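Local coordinates for protein peptidase, C14 family (Geobacter sulfurreducens PCA, PDB 3BIJ) that is of unknown function but belongs to the caspase-like C14 peptidase family and is therefore probably a cysteine endopeptidase, at residues N27-D32 and R163-P168; S80-G85 and F131-H136; L7-N12 and T48-K53; K17-W22 and T102-D107. One frame throughout, in Å; residues are numbered along the deposited sequence.

Interaction 1: residues N27-D32 and R163-P168; sequences NACEAD and RYRAMP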
loop_
_atom_site.group_PDB
_atom_site.type_symbol
_atom_site.label_atom_id
_atom_site.label_comp_id
_atom_site.label_asym_id
_atom_site.label_seq_id
_atom_site.Cartn_x
_atom_site.Cartn_y
_atom_site.Cartn_z
ATOM N N ASN A 27 -11.038 -23.419 -7.859
ATOM C CA ASN A 27 -10.273 -24.641 -7.722
ATOM C C ASN A 27 -10.034 -25.078 -6.297
ATOM O O ASN A 27 -8.893 -25.239 -5.878
ATOM C CB ASN A 27 -8.948 -24.490 -8.466
ATOM C CG ASN A 27 -8.242 -23.201 -8.128
ATOM O OD1 ASN A 27 -7.904 -22.962 -6.972
ATOM N ND2 ASN A 27 -8.015 -22.361 -9.128
ATOM N N ALA A 28 -11.123 -25.285 -5.565
ATOM C CA ALA A 28 -11.059 -25.710 -4.178
ATOM C C ALA A 28 -12.449 -26.091 -3.693
ATOM O O ALA A 28 -12.610 -26.566 -2.572
ATOM C CB ALA A 28 -10.491 -24.593 -3.312
ATOM N N CYS A 29 -13.453 -25.890 -4.536
ATOM C CA CYS A 29 -14.811 -26.221 -4.162
ATOM C C CYS A 29 -15.027 -27.723 -4.120
ATOM O O CYS A 29 -15.688 -28.226 -3.216
ATOM C CB CYS A 29 -15.796 -25.548 -5.116
ATOM S SG CYS A 29 -15.702 -23.741 -5.015
ATOM N N GLU A 30 -14.472 -28.454 -5.080
ATOM C CA GLU A 30 -14.638 -29.903 -5.059
ATOM C C GLU A 30 -13.900 -30.478 -3.852
ATOM O O GLU A 30 -14.355 -31.432 -3.231
ATOM C CB GLU A 30 -14.135 -30.518 -6.361
ATOM C CG GLU A 30 -15.173 -30.394 -7.453
ATOM C CD GLU A 30 -14.705 -30.943 -8.775
ATOM O OE1 GLU A 30 -14.192 -32.080 -8.797
ATOM O OE2 GLU A 30 -14.861 -30.236 -9.790
ATOM N N ALA A 31 -12.768 -29.875 -3.514
ATOM C CA ALA A 31 -12.007 -30.319 -2.368
ATOM C C ALA A 31 -12.868 -30.088 -1.128
ATOM O O ALA A 31 -12.984 -30.973 -0.281
ATOM C CB ALA A 31 -10.686 -29.546 -2.267
ATOM N N ASP A 32 -13.478 -28.909 -1.016
ATOM C CA ASP A 32 -14.340 -28.608 0.139
ATOM C C ASP A 32 -15.435 -29.658 0.311
ATOM O O ASP A 32 -15.690 -30.127 1.423
ATOM C CB ASP A 32 -15.023 -27.246 -0.011
ATOM C CG ASP A 32 -14.093 -26.082 0.250
ATOM O OD1 ASP A 32 -14.502 -24.934 -0.018
ATOM O OD2 ASP A 32 -12.963 -26.299 0.721
ATOM N N ARG A 163 -9.198 -15.205 -5.375
ATOM C CA ARG A 163 -10.531 -15.411 -5.940
ATOM C C ARG A 163 -11.618 -15.471 -4.869
ATOM O O ARG A 163 -11.439 -16.059 -3.807
ATOM C CB ARG A 163 -10.588 -16.715 -6.752
ATOM C CG ARG A 163 -9.579 -16.817 -7.879
ATOM C CD ARG A 163 -9.620 -18.188 -8.550
ATOM N NE ARG A 163 -9.502 -19.281 -7.582
ATOM C CZ ARG A 163 -8.466 -19.458 -6.761
ATOM N NH1 ARG A 163 -7.447 -18.611 -6.786
ATOM N NH2 ARG A 163 -8.447 -20.478 -5.910
ATOM N N TYR A 164 -12.759 -14.872 -5.173
ATOM C CA TYR A 164 -13.878 -14.868 -4.258
ATOM C C TYR A 164 -15.011 -15.666 -4.901
ATOM O O TYR A 164 -15.197 -15.636 -6.114
ATOM C CB TYR A 164 -14.297 -13.428 -3.987
ATOM C CG TYR A 164 -13.291 -12.643 -3.170
ATOM C CD1 TYR A 164 -13.139 -12.886 -1.802
ATOM C CD2 TYR A 164 -12.533 -11.624 -3.745
ATOM C CE1 TYR A 164 -12.268 -12.125 -1.022
ATOM C CE2 TYR A 164 -11.654 -10.853 -2.974
ATOM C CZ TYR A 164 -11.533 -11.109 -1.619
ATOM O OH TYR A 164 -10.722 -10.337 -0.829
ATOM N N ARG A 165 -15.765 -16.382 -4.078
ATOM C CA ARG A 165 -16.844 -17.220 -4.561
ATOM C C ARG A 165 -18.147 -16.483 -4.827
ATOM O O ARG A 165 -19.222 -16.908 -4.406
ATOM C CB ARG A 165 -17.042 -18.368 -3.578
ATOM C CG ARG A 165 -15.815 -19.270 -3.493
ATOM C CD ARG A 165 -16.004 -20.439 -2.534
ATOM N NE ARG A 165 -14.900 -21.386 -2.606
ATOM C CZ ARG A 165 -14.793 -22.473 -1.854
ATOM N NH1 ARG A 165 -13.742 -23.273 -2.008
ATOM N NH2 ARG A 165 -15.734 -22.754 -0.951
ATOM N N ALA A 166 -18.040 -15.372 -5.543
ATOM C CA ALA A 166 -19.215 -14.584 -5.888
ATOM C C ALA A 166 -19.194 -14.314 -7.384
ATOM O O ALA A 166 -18.160 -13.947 -7.950
ATOM C CB ALA A 166 -19.213 -13.272 -5.126
HETATM N N MSE A 167 -20.341 -14.493 -8.023
HETATM C CA MSE A 167 -20.434 -14.250 -9.446
HETATM C C MSE A 167 -20.367 -12.738 -9.665
HETATM O O MSE A 167 -21.020 -11.968 -8.948
HETATM C CB MSE A 167 -21.743 -14.832 -9.986
HETATM C CG MSE A 167 -22.023 -14.525 -11.441
HETATM SE SE MSE A 167 -23.621 -15.453 -12.090
HETATM C CE MSE A 167 -24.962 -14.624 -10.929
ATOM N N PRO A 168 -19.539 -12.286 -10.625
ATOM C CA PRO A 168 -19.444 -10.844 -10.874
ATOM C C PRO A 168 -20.771 -10.265 -11.357
ATOM O O PRO A 168 -21.478 -10.887 -12.146
ATOM C CB PRO A 168 -18.322 -10.743 -11.903
ATOM C CG PRO A 168 -18.329 -12.080 -12.561
ATOM C CD PRO A 168 -18.553 -13.023 -11.430
#
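R165 and D32 meet tip to tip in a buried salt bridge, with both terminal nitrogens converging on a single carboxylate oxygen. R165 NH1 and R165 NH2 each lie 2.7 Å from D32 OD1, with bent N-H...O angles of 139° and 141°. D32 OD1 stays in the guanidinium plane, while the carboxylate is turned 60° against it. The side chain of R165 runs extended from CG to NE. C29 SG covers one face of the guanidinium near its rim, 3.5 Å from R165 NE, and A28 CB lies at the edge, 3.7 Å from R165 NH1. N27 crosses R163 at about a right angle, N27 ND2 lying over one face of the R163 guanidinium, toward its rim; N27 OD1 is near R163 NH2, at too poor an angle for a hydrogen bond, and R163 is salt-bridged to D216. Farther out, D32 OD1 and OD2 also bond S82 OG and G221 N, R165 NH2 donates to D133 O, and R165 NH1 makes a second salt bridge with D216. D133 lies close to D32, a pair of acids, probably offset by R165, consistent with the acidic S1 pocket of metacaspases, where R165 appears to occupy the place of a basic P1 residue. Helix 29-42 begins after its N-cap A28; C29 and R165 lean on strand 76-89, and A28 packs against D216 of strand 215-216, the antiparallel partner of strand 163-164.

Interaction 2: residues S80-G85 and F131-H136; sequences SYSGHG and FSDSCH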
loop_
_atom_site.group_PDB
_atom_site.type_symbol
_atom_site.label_atom_id
_atom_site.label_comp_id
_atom_site.label_asym_id
_atom_site.label_seq_id
_atom_site.Cartn_x
_atom_site.Cartn_y
_atom_site.Cartn_z
ATOM N N SER A 80 -23.957 -29.049 2.759
ATOM C CA SER A 80 -22.776 -28.210 2.664
ATOM C C SER A 80 -22.682 -27.778 1.211
ATOM O O SER A 80 -23.051 -28.538 0.317
ATOM C CB SER A 80 -21.509 -28.967 3.073
ATOM O OG SER A 80 -21.227 -30.009 2.164
ATOM N N TYR A 81 -22.203 -26.559 0.977
ATOM C CA TYR A 81 -22.096 -26.038 -0.375
ATOM C C TYR A 81 -20.908 -25.125 -0.593
ATOM O O TYR A 81 -20.670 -24.188 0.171
ATOM C CB TYR A 81 -23.378 -25.272 -0.753
ATOM C CG TYR A 81 -23.290 -24.453 -2.036
ATOM C CD1 TYR A 81 -22.923 -23.101 -2.018
ATOM C CD2 TYR A 81 -23.550 -25.039 -3.272
ATOM C CE1 TYR A 81 -22.818 -22.363 -3.206
ATOM C CE2 TYR A 81 -23.444 -24.319 -4.460
ATOM C CZ TYR A 81 -23.077 -22.984 -4.425
ATOM O OH TYR A 81 -22.962 -22.277 -5.602
ATOM N N SER A 82 -20.156 -25.416 -1.644
ATOM C CA SER A 82 -19.035 -24.586 -2.015
ATOM C C SER A 82 -19.202 -24.295 -3.490
ATOM O O SER A 82 -19.186 -25.196 -4.330
ATOM C CB SER A 82 -17.701 -25.272 -1.725
ATOM O OG SER A 82 -17.409 -25.192 -0.345
ATOM N N GLY A 83 -19.412 -23.020 -3.783
ATOM C CA GLY A 83 -19.596 -22.589 -5.155
ATOM C C GLY A 83 -19.796 -21.092 -5.150
ATOM O O GLY A 83 -19.585 -20.441 -4.129
ATOM N N HIS A 84 -20.207 -20.549 -6.288
ATOM C CA HIS A 84 -20.438 -19.122 -6.410
ATOM C C HIS A 84 -21.818 -18.760 -5.913
ATOM O O HIS A 84 -22.736 -19.577 -5.962
ATOM C CB HIS A 84 -20.346 -18.674 -7.869
ATOM C CG HIS A 84 -18.954 -18.403 -8.337
ATOM N ND1 HIS A 84 -18.285 -19.237 -9.206
ATOM C CD2 HIS A 84 -18.100 -17.395 -8.044
ATOM C CE1 HIS A 84 -17.076 -18.755 -9.430
ATOM N NE2 HIS A 84 -16.938 -17.638 -8.735
ATOM N N GLY A 85 -21.952 -17.524 -5.448
ATOM C CA GLY A 85 -23.233 -17.041 -4.986
ATOM C C GLY A 85 -23.726 -16.124 -6.084
ATOM O O GLY A 85 -22.980 -15.269 -6.549
ATOM N N PHE A 131 -23.892 -25.718 5.700
ATOM C CA PHE A 131 -22.613 -25.023 5.590
ATOM C C PHE A 131 -22.560 -24.430 4.189
ATOM O O PHE A 131 -22.675 -25.156 3.196
ATOM C CB PHE A 131 -21.418 -25.965 5.763
ATOM C CG PHE A 131 -21.207 -26.418 7.173
ATOM C CD1 PHE A 131 -21.794 -27.592 7.641
ATOM C CD2 PHE A 131 -20.452 -25.646 8.052
ATOM C CE1 PHE A 131 -21.633 -27.988 8.969
ATOM C CE2 PHE A 131 -20.285 -26.029 9.379
ATOM C CZ PHE A 131 -20.878 -27.206 9.843
ATOM N N SER A 132 -22.404 -23.115 4.101
ATOM C CA SER A 132 -22.327 -22.465 2.802
ATOM C C SER A 132 -21.042 -21.650 2.712
ATOM O O SER A 132 -20.996 -20.527 3.203
ATOM C CB SER A 132 -23.542 -21.554 2.600
ATOM O OG SER A 132 -23.495 -20.883 1.346
ATOM N N ASP A 133 -20.001 -22.219 2.102
ATOM C CA ASP A 133 -18.722 -21.519 1.951
ATOM C C ASP A 133 -18.815 -20.775 0.638
ATOM O O ASP A 133 -18.157 -21.120 -0.346
ATOM C CB ASP A 133 -17.544 -22.498 1.910
ATOM C CG ASP A 133 -16.199 -21.795 2.002
ATOM O OD1 ASP A 133 -16.171 -20.553 1.860
ATOM O OD2 ASP A 133 -15.170 -22.484 2.209
ATOM N N SER A 134 -19.658 -19.753 0.636
ATOM C CA SER A 134 -19.900 -18.950 -0.550
ATOM C C SER A 134 -20.226 -17.516 -0.116
ATOM O O SER A 134 -20.249 -17.213 1.076
ATOM C CB SER A 134 -21.078 -19.557 -1.320
ATOM O OG SER A 134 -21.306 -18.890 -2.536
ATOM N N CYS A 135 -20.484 -16.645 -1.089
ATOM C CA CYS A 135 -20.801 -15.250 -0.813
ATOM C C CYS A 135 -21.610 -14.658 -1.960
ATOM O O CYS A 135 -21.925 -15.351 -2.927
ATOM C CB CYS A 135 -19.513 -14.456 -0.644
ATOM S SG CYS A 135 -18.529 -14.422 -2.141
ATOM N N HIS A 136 -21.939 -13.373 -1.852
ATOM C CA HIS A 136 -22.720 -12.691 -2.884
ATOM C C HIS A 136 -22.116 -11.337 -3.211
ATOM O O HIS A 136 -21.516 -10.707 -2.349
ATOM C CB HIS A 136 -24.161 -12.516 -2.411
ATOM C CG HIS A 136 -24.890 -13.812 -2.250
ATOM N ND1 HIS A 136 -25.323 -14.559 -3.325
ATOM C CD2 HIS A 136 -25.208 -14.526 -1.143
ATOM C CE1 HIS A 136 -25.876 -15.677 -2.888
ATOM N NE2 HIS A 136 -25.817 -15.683 -1.568
#
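Y81 and its neighbours F131 and D133 exchange the backbone bonds that join two parallel strands. Y81 N donates to F131 O over 2.7 Å, and Y81 O accepts from D133 N at 2.8 Å, which approaches nearly along the C=O axis. Y81 O also receives the CA-H of S132. After S82 and around D133 the regular pairing gives way, and side-chain hydroxyls take over the bonding. S134 OG, anti to its own backbone N (chi1 -176°), donates to G83 O at 2.8 Å, coming from 42° above the carbonyl plane. The Y81 ring presents its edge to S134, with Y81 CE1 3.8 Å from S134 CB, while its OH donates to H84 O at 2.7 Å and so ties the ring to the break in its own strand. Here the central parallel strands of the caspase-like fold lead into the sequences SGHG and DSCH, the places where clan CD peptidases carry their catalytic histidine and cysteine; H84 and C135 are consistent with such a dyad. G85 N lies near S134 OG but bonds R165 O instead. G85 CA approaches C135 O at 3.0 Å in a CA-H...O contact. H136 ND1 comes within 3.6 Å of G85 C and makes a weak bond to G86 O. D133 OD2 is bonded to T224 OG1, and S134 O to S214 OG.

Interaction 3: residues L7-N12 and T48-K53; sequences LALGLN and TTLMTK
L9 and L50 set CG anti to the carbonyl carbon (chi1 -56° and -67°), and their side chains lie side by side, pointing the same way. L9 CD2 is 3.7 Å from L50 CB and nearly as close to L50 CD1, to which L7 CD2 adds a looser contact at 4.1 Å. On the face carrying A8 and T49, the selenomethionine M51 bends at chi2 and again at chi3 (66°), which curls CE back to 3.7 Å from G10 N, beside a residue with no side chain of its own. The two backbones are parallel neighbours in the sheet, the first and last strands of a beta-alpha-beta unit whose crossover is helix 29-42. Their ladder alternates: A8 N donates to T48 O, L50 N to A8 O, G10 N to L50 O, and T52 N to G10 O, the last at 2.6 Å. The straightest is L50 N to A8 O, at 168°. CA-H groups of L7, T49 and M51 add weaker contacts to carbonyls of this ladder. Beyond it, L11 CG packs against T52 CA at 3.9 Å. Helix 29-42 covers the A8, T49 and M51 side through A37 and A33, whereas helix 57-70 packs on L7, L9 and L50 from the other face through A63, I64, V60 and K59.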
loop_
_atom_site.group_PDB
_atom_site.type_symbol
_atom_site.label_atom_id
_atom_site.label_comp_id
_atom_site.label_asym_id
_atom_site.label_seq_id
_atom_site.Cartn_x
_atom_site.Cartn_y
_atom_site.Cartn_z
ATOM N N LEU A 7 -25.552 -33.957 2.168
ATOM C CA LEU A 7 -25.442 -33.604 0.754
ATOM C C LEU A 7 -24.288 -32.601 0.604
ATOM O O LEU A 7 -24.417 -31.440 0.985
ATOM C CB LEU A 7 -26.732 -32.944 0.259
ATOM C CG LEU A 7 -27.186 -33.210 -1.178
ATOM C CD1 LEU A 7 -28.145 -32.100 -1.608
ATOM C CD2 LEU A 7 -26.014 -33.280 -2.119
ATOM N N ALA A 8 -23.165 -33.054 0.058
ATOM C CA ALA A 8 -22.007 -32.194 -0.128
ATOM C C ALA A 8 -21.996 -31.729 -1.575
ATOM O O ALA A 8 -21.937 -32.545 -2.496
ATOM C CB ALA A 8 -20.718 -32.961 0.197
ATOM N N LEU A 9 -22.067 -30.417 -1.767
ATOM C CA LEU A 9 -22.072 -29.834 -3.095
ATOM C C LEU A 9 -20.806 -29.037 -3.309
ATOM O O LEU A 9 -20.394 -28.265 -2.444
ATOM C CB LEU A 9 -23.265 -28.902 -3.263
ATOM C CG LEU A 9 -24.664 -29.480 -3.011
ATOM C CD1 LEU A 9 -25.704 -28.376 -3.157
ATOM C CD2 LEU A 9 -24.940 -30.604 -3.996
ATOM N N GLY A 10 -20.194 -29.220 -4.471
ATOM C CA GLY A 10 -18.978 -28.500 -4.798
ATOM C C GLY A 10 -18.939 -28.216 -6.290
ATOM O O GLY A 10 -19.023 -29.135 -7.109
ATOM N N LEU A 11 -18.828 -26.942 -6.653
ATOM C CA LEU A 11 -18.785 -26.576 -8.062
ATOM C C LEU A 11 -17.642 -25.643 -8.367
ATOM O O LEU A 11 -17.719 -24.454 -8.074
ATOM C CB LEU A 11 -20.078 -25.888 -8.481
ATOM C CG LEU A 11 -21.356 -26.672 -8.224
ATOM C CD1 LEU A 11 -21.937 -26.278 -6.883
ATOM C CD2 LEU A 11 -22.336 -26.382 -9.340
ATOM N N ASN A 12 -16.567 -26.153 -8.946
ATOM C CA ASN A 12 -15.491 -25.236 -9.264
ATOM C C ASN A 12 -15.523 -24.888 -10.752
ATOM O O ASN A 12 -14.502 -24.595 -11.371
ATOM C CB ASN A 12 -14.141 -25.793 -8.827
ATOM C CG ASN A 12 -13.994 -27.226 -9.142
ATOM O OD1 ASN A 12 -14.428 -27.678 -10.200
ATOM N ND2 ASN A 12 -13.372 -27.972 -8.238
ATOM N N THR A 48 -23.972 -38.068 0.032
ATOM C CA THR A 48 -24.150 -38.024 -1.420
ATOM C C THR A 48 -23.368 -36.795 -1.873
ATOM O O THR A 48 -23.656 -35.683 -1.432
ATOM C CB THR A 48 -25.629 -37.801 -1.795
ATOM O OG1 THR A 48 -26.430 -38.830 -1.206
ATOM C CG2 THR A 48 -25.815 -37.815 -3.302
ATOM N N THR A 49 -22.388 -36.988 -2.743
ATOM C CA THR A 49 -21.564 -35.889 -3.232
ATOM C C THR A 49 -21.892 -35.514 -4.688
ATOM O O THR A 49 -22.017 -36.383 -5.555
ATOM C CB THR A 49 -20.062 -36.270 -3.157
ATOM O OG1 THR A 49 -19.780 -36.827 -1.871
ATOM C CG2 THR A 49 -19.179 -35.057 -3.372
ATOM N N LEU A 50 -22.027 -34.218 -4.950
ATOM C CA LEU A 50 -22.300 -33.733 -6.295
ATOM C C LEU A 50 -21.221 -32.731 -6.675
ATOM O O LEU A 50 -21.105 -31.671 -6.054
ATOM C CB LEU A 50 -23.683 -33.085 -6.365
ATOM C CG LEU A 50 -24.841 -34.075 -6.172
ATOM C CD1 LEU A 50 -26.173 -33.358 -6.252
ATOM C CD2 LEU A 50 -24.771 -35.168 -7.249
HETATM N N MSE A 51 -20.427 -33.075 -7.689
HETATM C CA MSE A 51 -19.333 -32.218 -8.137
HETATM C C MSE A 51 -19.696 -31.508 -9.427
HETATM O O MSE A 51 -20.165 -32.133 -10.365
HETATM C CB MSE A 51 -18.067 -33.046 -8.372
HETATM C CG MSE A 51 -17.767 -34.081 -7.301
HETATM SE SE MSE A 51 -16.907 -33.374 -5.712
HETATM C CE MSE A 51 -18.268 -32.293 -5.061
ATOM N N THR A 52 -19.457 -30.201 -9.461
ATOM C CA THR A 52 -19.752 -29.352 -10.611
ATOM C C THR A 52 -20.828 -29.891 -11.569
ATOM O O THR A 52 -22.024 -29.728 -11.316
ATOM C CB THR A 52 -18.471 -29.040 -11.397
ATOM O OG1 THR A 52 -18.003 -30.227 -12.029
ATOM C CG2 THR A 52 -17.393 -28.533 -10.463
ATOM N N LYS A 53 -20.418 -30.534 -12.662
ATOM C CA LYS A 53 -21.375 -31.061 -13.644
ATOM C C LYS A 53 -22.527 -31.815 -13.023
ATOM O O LYS A 53 -23.636 -31.800 -13.543
ATOM C CB LYS A 53 -20.673 -31.982 -14.634
ATOM C CG LYS A 53 -19.882 -31.257 -15.692
ATOM C CD LYS A 53 -19.564 -32.187 -16.846
ATOM C CE LYS A 53 -18.995 -31.414 -18.032
ATOM N NZ LYS A 53 -18.816 -32.313 -19.215
#

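Interaction 4: residues K17-W22 and T102-D107; sequences KHYGGW and TWCLFD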
loop_
_atom_site.group_PDB
_atom_site.type_symbol
_atom_site.label_atom_id
_atom_site.label_comp_id
_atom_site.label_asym_id
_atom_site.label_seq_id
_atom_site.Cartn_x
_atom_site.Cartn_y
_atom_site.Cartn_z
ATOM N N LYS A 17 -22.511 -22.208 -21.222
ATOM C CA LYS A 17 -23.594 -22.189 -22.194
ATOM C C LYS A 17 -24.876 -21.608 -21.587
ATOM O O LYS A 17 -25.829 -21.317 -22.297
ATOM C CB LYS A 17 -23.831 -23.613 -22.716
ATOM C CG LYS A 17 -22.704 -24.110 -23.647
ATOM C CD LYS A 17 -22.245 -25.571 -23.379
ATOM C CE LYS A 17 -23.346 -26.610 -23.652
ATOM N NZ LYS A 17 -24.213 -26.844 -22.455
ATOM N N HIS A 18 -24.903 -21.436 -20.271
ATOM C CA HIS A 18 -26.073 -20.863 -19.627
ATOM C C HIS A 18 -25.725 -19.519 -18.987
ATOM O O HIS A 18 -26.530 -18.585 -18.970
ATOM C CB HIS A 18 -26.624 -21.826 -18.572
ATOM C CG HIS A 18 -27.690 -21.229 -17.710
ATOM N ND1 HIS A 18 -27.409 -20.428 -16.623
ATOM C CD2 HIS A 18 -29.040 -21.281 -17.796
ATOM C CE1 HIS A 18 -28.538 -20.014 -16.078
ATOM N NE2 HIS A 18 -29.545 -20.516 -16.771
ATOM N N TYR A 19 -24.507 -19.420 -18.473
ATOM C CA TYR A 19 -24.059 -18.200 -17.819
ATOM C C TYR A 19 -23.404 -17.204 -18.771
ATOM O O TYR A 19 -22.361 -16.626 -18.462
ATOM C CB TYR A 19 -23.099 -18.561 -16.696
ATOM C CG TYR A 19 -23.772 -19.198 -15.505
ATOM C CD1 TYR A 19 -24.324 -18.412 -14.503
ATOM C CD2 TYR A 19 -23.824 -20.581 -15.369
ATOM C CE1 TYR A 19 -24.906 -18.978 -13.379
ATOM C CE2 TYR A 19 -24.405 -21.173 -14.250
ATOM C CZ TYR A 19 -24.943 -20.364 -13.248
ATOM O OH TYR A 19 -25.467 -20.934 -12.104
ATOM N N GLY A 20 -24.021 -17.012 -19.935
ATOM C CA GLY A 20 -23.500 -16.069 -20.908
ATOM C C GLY A 20 -22.012 -16.178 -21.199
ATOM O O GLY A 20 -21.341 -15.160 -21.350
ATOM N N GLY A 21 -21.486 -17.397 -21.267
ATOM C CA GLY A 21 -20.074 -17.564 -21.569
ATOM C C GLY A 21 -19.132 -17.578 -20.382
ATOM O O GLY A 21 -17.920 -17.711 -20.543
ATOM N N TRP A 22 -19.681 -17.447 -19.184
ATOM C CA TRP A 22 -18.879 -17.451 -17.967
ATOM C C TRP A 22 -18.786 -18.875 -17.436
ATOM O O TRP A 22 -19.805 -19.553 -17.307
ATOM C CB TRP A 22 -19.545 -16.573 -16.918
ATOM C CG TRP A 22 -18.750 -16.435 -15.665
ATOM C CD1 TRP A 22 -17.502 -15.910 -15.552
ATOM C CD2 TRP A 22 -19.189 -16.717 -14.334
ATOM N NE1 TRP A 22 -17.138 -15.826 -14.236
ATOM C CE2 TRP A 22 -18.156 -16.314 -13.463
ATOM C CE3 TRP A 22 -20.357 -17.261 -13.788
ATOM C CZ2 TRP A 22 -18.254 -16.437 -12.084
ATOM C CZ3 TRP A 22 -20.451 -17.384 -12.417
ATOM C CH2 TRP A 22 -19.406 -16.970 -11.580
ATOM N N THR A 102 -28.685 -16.076 -4.898
ATOM C CA THR A 102 -28.827 -17.418 -5.440
ATOM C C THR A 102 -27.539 -18.212 -5.299
ATOM O O THR A 102 -26.500 -17.687 -4.889
ATOM C CB THR A 102 -29.139 -17.384 -6.947
ATOM O OG1 THR A 102 -27.957 -17.000 -7.665
ATOM C CG2 THR A 102 -30.268 -16.400 -7.243
ATOM N N TRP A 103 -27.630 -19.494 -5.629
ATOM C CA TRP A 103 -26.473 -20.367 -5.626
ATOM C C TRP A 103 -26.244 -20.627 -7.107
ATOM O O TRP A 103 -27.189 -20.924 -7.848
ATOM C CB TRP A 103 -26.751 -21.689 -4.900
ATOM C CG TRP A 103 -26.479 -21.641 -3.419
ATOM C CD1 TRP A 103 -26.001 -20.579 -2.705
ATOM C CD2 TRP A 103 -26.666 -22.704 -2.480
ATOM N NE1 TRP A 103 -25.878 -20.913 -1.384
ATOM C CE2 TRP A 103 -26.282 -22.212 -1.215
ATOM C CE3 TRP A 103 -27.122 -24.026 -2.586
ATOM C CZ2 TRP A 103 -26.340 -22.993 -0.058
ATOM C CZ3 TRP A 103 -27.179 -24.801 -1.438
ATOM C CH2 TRP A 103 -26.788 -24.276 -0.188
ATOM N N CYS A 104 -25.004 -20.489 -7.558
ATOM C CA CYS A 104 -24.742 -20.720 -8.966
ATOM C C CYS A 104 -24.451 -22.177 -9.223
ATOM O O CYS A 104 -23.313 -22.646 -9.115
ATOM C CB CYS A 104 -23.592 -19.851 -9.444
ATOM S SG CYS A 104 -24.003 -18.133 -9.383
ATOM N N LEU A 105 -25.504 -22.906 -9.545
ATOM C CA LEU A 105 -25.344 -24.315 -9.823
ATOM C C LEU A 105 -24.911 -24.443 -11.281
ATOM O O LEU A 105 -24.995 -23.490 -12.055
ATOM C CB LEU A 105 -26.649 -25.071 -9.513
ATOM C CG LEU A 105 -27.056 -25.052 -8.017
ATOM C CD1 LEU A 105 -28.275 -25.892 -7.809
ATOM C CD2 LEU A 105 -25.917 -25.575 -7.141
ATOM N N PHE A 106 -24.418 -25.613 -11.652
ATOM C CA PHE A 106 -23.923 -25.825 -13.006
ATOM C C PHE A 106 -24.999 -25.562 -14.035
ATOM O O PHE A 106 -24.784 -24.868 -15.032
ATOM C CB PHE A 106 -23.399 -27.258 -13.124
ATOM C CG PHE A 106 -22.604 -27.516 -14.371
ATOM C CD1 PHE A 106 -23.244 -27.851 -15.561
ATOM C CD2 PHE A 106 -21.212 -27.418 -14.355
ATOM C CE1 PHE A 106 -22.519 -28.082 -16.710
ATOM C CE2 PHE A 106 -20.473 -27.648 -15.505
ATOM C CZ PHE A 106 -21.125 -27.981 -16.686
ATOM N N ASP A 107 -26.167 -26.116 -13.761
ATOM C CA ASP A 107 -27.340 -25.996 -14.618
ATOM C C ASP A 107 -27.838 -24.543 -14.757
ATOM O O ASP A 107 -28.241 -24.107 -15.838
ATOM C CB ASP A 107 -28.440 -26.875 -14.013
ATOM C CG ASP A 107 -29.333 -27.467 -15.044
ATOM O OD1 ASP A 107 -28.903 -27.501 -16.227
ATOM O OD2 ASP A 107 -30.454 -27.912 -14.673
#
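Y19 points its phenol at the loop that follows C104, and the hydroxyl makes the direct hydrogen bond of this contact. Y19 OH donates to L105 O over 2.6 Å, reaching a lone pair in the carbonyl plane. L105 O lies also near the plane of the ring itself, so L105 O meets the phenol at its edge; F106 O takes a second place at this edge, 3.8 Å from Y19 CE2. C104 approaches obliquely instead. Its CB is 3.4 Å from Y19 OH, and its sulfur, C104 SG, sits 5.3 Å from the Y19 ring centroid and 59° off the ring normal, a sulfur-aromatic contact. H18 turns a face of its imidazole to the backbone carbonyl of D107, with H18 CG 3.5 Å from D107 O. CG of H18 is anti to the backbone N (chi1 171°), which sends the ring that way. Behind these side chains, a type I' turn runs from Y19 to W22, with glycines at its two corners, both at positive phi. This loop between strand 4-10 and helix 29-42 thus rests on the end of strand 99-104; T175 of helix 169-178 packs on both H18 and Y19, and E109 of strand 109-111 also touches Y19.

From the N terminus, strand 4-10 opens interaction 3, which closes at 48-53. Before that, 17-22 opens interaction 4 and 27-32 opens interaction 1, so both cross interaction 3. Interaction 2 opens at 80-85 once interaction 3 has closed; interaction 4 closes next, at 102-107, and so crosses interaction 2. Interaction 2 closes at 131-136 and interaction 1 last, at 163-168, so its loop encloses all of interaction 2 while crossing interaction 4. Strand 76-89 links the set: it pairs with strands 4-10, 99-104 and 127-133, bringing interactions 2, 3 and 4 into one sheet, while interactions 1 and 2 touch through S82 and G85, and W22 packs on M167.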